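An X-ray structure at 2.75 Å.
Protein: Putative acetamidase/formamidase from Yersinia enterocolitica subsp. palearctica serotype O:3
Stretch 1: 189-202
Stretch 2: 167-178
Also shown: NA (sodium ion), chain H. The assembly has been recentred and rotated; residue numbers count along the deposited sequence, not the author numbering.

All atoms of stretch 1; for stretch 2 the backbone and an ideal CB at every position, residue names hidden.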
# COMPACT_ATOMS: atom_id res chain seq x y z
N ASN B 189 4.18 -2.01 18.02
CA ASN B 189 4.63 -0.95 18.94
C ASN B 189 5.30 -1.45 20.23
O ASN B 189 5.69 -0.65 21.08
CB ASN B 189 3.48 0.03 19.26
CG ASN B 189 2.29 -0.63 19.94
OD1 ASN B 189 2.40 -1.64 20.62
ND2 ASN B 189 1.13 -0.02 19.77
N HIS B 190 5.41 -2.76 20.35
CA HIS B 190 6.02 -3.41 21.51
C HIS B 190 7.40 -3.96 21.16
O HIS B 190 8.08 -4.53 22.02
CB HIS B 190 5.14 -4.58 21.95
CG HIS B 190 5.18 -5.75 21.02
ND1 HIS B 190 4.77 -5.68 19.71
CD2 HIS B 190 5.56 -7.04 21.23
CE1 HIS B 190 4.92 -6.86 19.14
NE2 HIS B 190 5.40 -7.70 20.03
N GLY B 191 7.82 -3.78 19.91
CA GLY B 191 9.08 -4.30 19.40
C GLY B 191 8.68 -5.47 18.52
O GLY B 191 7.95 -5.31 17.54
N GLY B 192 9.17 -6.66 18.85
CA GLY B 192 8.82 -7.87 18.11
C GLY B 192 9.82 -8.24 17.03
O GLY B 192 11.00 -7.90 17.13
N ASN B 193 9.33 -8.94 16.01
CA ASN B 193 10.14 -9.42 14.89
C ASN B 193 10.42 -8.27 13.91
O ASN B 193 9.90 -8.22 12.79
CB ASN B 193 9.41 -10.57 14.18
CG ASN B 193 10.28 -11.30 13.18
OD1 ASN B 193 11.50 -11.29 13.28
ND2 ASN B 193 9.65 -11.96 12.22
N MSE B 194 11.27 -7.35 14.36
CA MSE B 194 11.62 -6.16 13.57
C MSE B 194 12.64 -6.42 12.50
O MSE B 194 12.61 -5.79 11.45
CB MSE B 194 12.20 -5.11 14.51
CG MSE B 194 11.17 -4.65 15.55
SE MSE B 194 12.01 -3.45 16.86
CE MSE B 194 13.16 -4.73 17.81
N ASP B 195 13.56 -7.35 12.75
CA ASP B 195 14.62 -7.68 11.80
C ASP B 195 15.34 -6.42 11.29
O ASP B 195 15.43 -6.17 10.10
CB ASP B 195 14.06 -8.50 10.63
CG ASP B 195 13.51 -9.87 11.06
OD1 ASP B 195 13.92 -10.41 12.11
OD2 ASP B 195 12.68 -10.41 10.30
N VAL B 196 15.81 -5.61 12.23
CA VAL B 196 16.56 -4.39 11.93
C VAL B 196 18.02 -4.72 12.21
O VAL B 196 18.39 -4.92 13.37
CB VAL B 196 16.08 -3.20 12.79
CG1 VAL B 196 16.99 -1.98 12.61
CG2 VAL B 196 14.65 -2.84 12.46
N PRO B 197 18.87 -4.77 11.16
CA PRO B 197 20.30 -5.12 11.29
C PRO B 197 21.10 -4.35 12.34
O PRO B 197 22.09 -4.87 12.85
CB PRO B 197 20.87 -4.80 9.91
CG PRO B 197 19.72 -4.92 8.99
CD PRO B 197 18.50 -4.50 9.76
N ASP B 198 20.66 -3.14 12.66
CA ASP B 198 21.35 -2.27 13.62
C ASP B 198 21.22 -2.70 15.09
O ASP B 198 22.00 -2.25 15.93
CB ASP B 198 20.84 -0.85 13.46
CG ASP B 198 21.04 -0.32 12.07
OD1 ASP B 198 22.16 0.08 11.72
OD2 ASP B 198 20.05 -0.25 11.33
N ILE B 199 20.26 -3.56 15.39
CA ILE B 199 20.02 -4.02 16.76
C ILE B 199 20.96 -5.18 17.10
O ILE B 199 20.55 -6.33 17.27
CB ILE B 199 18.53 -4.38 16.95
CG1 ILE B 199 17.69 -3.13 16.71
CG2 ILE B 199 18.25 -4.92 18.36
CD1 ILE B 199 16.20 -3.36 16.75
N GLY B 200 22.25 -4.85 17.21
CA GLY B 200 23.29 -5.83 17.53
C GLY B 200 24.24 -5.27 18.58
O GLY B 200 23.94 -4.26 19.23
N PRO B 201 25.40 -5.94 18.76
CA PRO B 201 26.40 -5.48 19.73
C PRO B 201 26.70 -4.00 19.53
O PRO B 201 26.90 -3.57 18.40
CB PRO B 201 27.61 -6.33 19.41
CG PRO B 201 27.03 -7.60 18.88
CD PRO B 201 25.78 -7.22 18.14
N GLY B 202 26.69 -3.25 20.62
CA GLY B 202 26.95 -1.81 20.58
C GLY B 202 25.70 -0.96 20.40
O GLY B 202 25.82 0.24 20.18
N UNK B 167 28.21 -9.95 11.20
CA UNK B 167 27.56 -8.77 11.76
C UNK B 167 26.27 -9.24 12.42
O UNK B 167 25.19 -9.10 11.86
CB UNK B 167 27.29 -7.71 10.69
N UNK B 168 26.38 -9.83 13.61
CA UNK B 168 25.19 -10.35 14.26
C UNK B 168 24.25 -9.29 14.83
O UNK B 168 24.68 -8.16 15.11
CB UNK B 168 25.61 -11.30 15.39
N UNK B 169 22.98 -9.66 14.95
CA UNK B 169 21.96 -8.78 15.52
C UNK B 169 20.75 -9.62 15.88
O UNK B 169 20.56 -10.73 15.37
CB UNK B 169 21.58 -7.66 14.55
N UNK B 170 19.92 -9.07 16.76
CA UNK B 170 18.70 -9.72 17.21
C UNK B 170 17.53 -9.33 16.32
O UNK B 170 17.26 -8.16 16.09
CB UNK B 170 18.40 -9.36 18.67
N UNK B 171 16.83 -10.35 15.83
CA UNK B 171 15.67 -10.15 14.97
C UNK B 171 14.42 -9.85 15.77
O UNK B 171 13.63 -9.00 15.36
CB UNK B 171 15.44 -11.38 14.09
N UNK B 172 14.23 -10.55 16.88
CA UNK B 172 13.06 -10.35 17.74
C UNK B 172 13.43 -9.90 19.15
O UNK B 172 13.96 -10.68 19.94
CB UNK B 172 12.25 -11.64 17.82
N UNK B 173 13.16 -8.64 19.46
CA UNK B 173 13.42 -8.07 20.77
C UNK B 173 12.12 -7.35 21.13
O UNK B 173 11.68 -6.46 20.41
CB UNK B 173 14.63 -7.14 20.78
N UNK B 174 11.50 -7.72 22.25
CA UNK B 174 10.23 -7.10 22.60
C UNK B 174 9.83 -7.16 24.06
O UNK B 174 10.47 -7.82 24.87
CB UNK B 174 9.12 -7.75 21.77
N UNK B 175 8.77 -6.42 24.37
CA UNK B 175 8.17 -6.40 25.69
C UNK B 175 6.69 -6.73 25.49
O UNK B 175 6.16 -6.57 24.40
CB UNK B 175 8.37 -5.05 26.39
N UNK B 176 6.03 -7.20 26.54
CA UNK B 176 4.62 -7.57 26.44
C UNK B 176 3.66 -6.41 26.25
O UNK B 176 3.88 -5.33 26.77
CB UNK B 176 4.21 -8.34 27.70
N UNK B 177 2.60 -6.63 25.43
CA UNK B 177 1.55 -5.65 25.33
C UNK B 177 0.78 -5.66 26.65
O UNK B 177 1.00 -6.55 27.48
CB UNK B 177 0.63 -5.93 24.14
N UNK B 178 -0.13 -4.72 26.84
CA UNK B 178 -0.90 -4.67 28.08
C UNK B 178 -1.78 -5.90 28.24
O UNK B 178 -1.72 -6.58 29.27
CB UNK B 178 -1.76 -3.41 28.12
NA NA H . 12.97 -12.46 12.05

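Position 167 has no atom of stretch 1 within 5.5 Å of its ideal CB, so almost anything fits; it is Lys-167, which makes no contact here. At 168, phi/psi of -73/156 admits proline among many others, and CB lies 4.9 Å from Pro-201 CD, favouring a modest apolar group. Pro-168 has its CG 4.2 Å from Pro-201 CD.

Position 169 is tighter: its ideal CB sits 3.2 Å from Ile-199 O and 3.3 Å from Pro-197 O. A flat ring able to lie along the turn from Val-196 to Ile-199 would suit, phenyl, indole or imidazole, among other possibilities. The residue is His-169, chi1 p, and Pro-197 CA stands 3.6 Å from its ring centroid, 6° off the normal, a CH-pi contact.

At 170 the backbone carries the pairing: N of 170 donates to Ile-199 O at 2.9 Å and 163°. CB points sideways, near Ile-199 CG2, so an aliphatic group is plausible. Ile-170 brings its CB to 4.4 Å from Ile-199 CG2, while its end leads away.

Position 171 is the most restrictive. Its ideal CB would be 2.7 Å from Asp-195 OD1, a clash, and that carboxylate is held by the sodium ion (Asp-195 OD1 to NA 2.3 Å), as is Asn-193 (OD1 to NA 2.2 Å). Glycine is the natural reading, and Gly-171 is found; its O accepts from Asp-195 N at 3.1 Å and 173°.

At 172 the ideal CB is 4.0 Å from Gly-192 O and 4.2 Å from Asn-193 CA; small or branched residues fit. Thr-172 places CG2 3.4 Å from Asn-193 OD1; its OG1 is hydrogen-bonded elsewhere in the structure.

The ideal CB of 173 is 4.1 Å from Met-194 CE and 4.9 Å from Ile-199 CG2, an apolar setting for leucine, isoleucine, valine or methionine. Leu-173 fills it, CD2 4.2 Å from Ile-199 CG2, while its backbone exchanges hydrogen bonds with Gly-192 (Gly-192 N to Leu-173 O 3.0 Å, Leu-173 N to Gly-192 O 3.3 Å).

At 174 CB points toward stretch 1, 3.1 Å from Gly-192 N, so alanine, serine or glycine is expected. Ser-174 has CB 3.7 Å from His-190 CD2.

Position 175 donates its N to His-190 O (3.1 Å). With ideal CB 4.4 Å from His-190 O and phi/psi -126/158, beta-branched or other extended-strand residues suit; Val-175 has CG2 3.7 Å from His-190 O. Positions 176 and 178 have nothing of stretch 1 within 5.5 Å of CB and tolerate almost any residue, polar included: Ser-176 and Glu-178. At 177, phi/psi -70/172 admits proline, and a sideways CB 5.2 Å from His-190 CB leaves room for many; Pro-177 sets CD 4.2 Å from His-190 CD2.

Stretch 2 (167-178) KPHIGTLSVSPE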
# COMPACT_ATOMS: atom_id res chain seq x y z
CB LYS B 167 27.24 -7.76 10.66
CG LYS B 167 28.46 -7.17 9.94
CD LYS B 167 29.26 -6.20 10.80
CE LYS B 167 28.50 -4.90 11.01
NZ LYS B 167 28.18 -4.22 9.70
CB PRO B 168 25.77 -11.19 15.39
CG PRO B 168 26.99 -10.45 15.78
CD PRO B 168 27.57 -9.95 14.49
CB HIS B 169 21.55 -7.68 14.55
CG HIS B 169 20.92 -8.18 13.29
ND1 HIS B 169 21.67 -8.57 12.20
CD2 HIS B 169 19.62 -8.36 12.95
CE1 HIS B 169 20.86 -8.98 11.24
NE2 HIS B 169 19.61 -8.85 11.66
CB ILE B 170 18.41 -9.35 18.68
CG1 ILE B 170 19.49 -9.94 19.61
CG2 ILE B 170 17.04 -9.83 19.12
CD1 ILE B 170 19.52 -11.46 19.65
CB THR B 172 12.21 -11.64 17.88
OG1 THR B 172 12.99 -12.68 18.48
CG2 THR B 172 11.68 -12.10 16.53
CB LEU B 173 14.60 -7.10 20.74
CG LEU B 173 15.01 -6.51 22.09
CD1 LEU B 173 15.43 -7.62 23.06
CD2 LEU B 173 16.13 -5.49 21.94
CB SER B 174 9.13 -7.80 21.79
OG SER B 174 9.11 -9.18 22.05
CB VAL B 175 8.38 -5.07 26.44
CG1 VAL B 175 9.84 -4.92 26.84
CG2 VAL B 175 7.92 -3.89 25.61
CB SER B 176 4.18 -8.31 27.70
OG SER B 176 2.79 -8.58 27.67
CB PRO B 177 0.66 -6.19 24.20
CG PRO B 177 1.59 -6.94 23.34
CD PRO B 177 2.63 -7.53 24.25
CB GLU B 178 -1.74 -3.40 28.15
CG GLU B 178 -2.44 -3.22 29.49
CD GLU B 178 -3.16 -1.90 29.63
OE1 GLU B 178 -3.83 -1.74 30.67
OE2 GLU B 178 -3.05 -1.02 28.74
O HOH W 1 15.59 -6.58 14.90
O HOH W 2 11.66 -13.11 9.53
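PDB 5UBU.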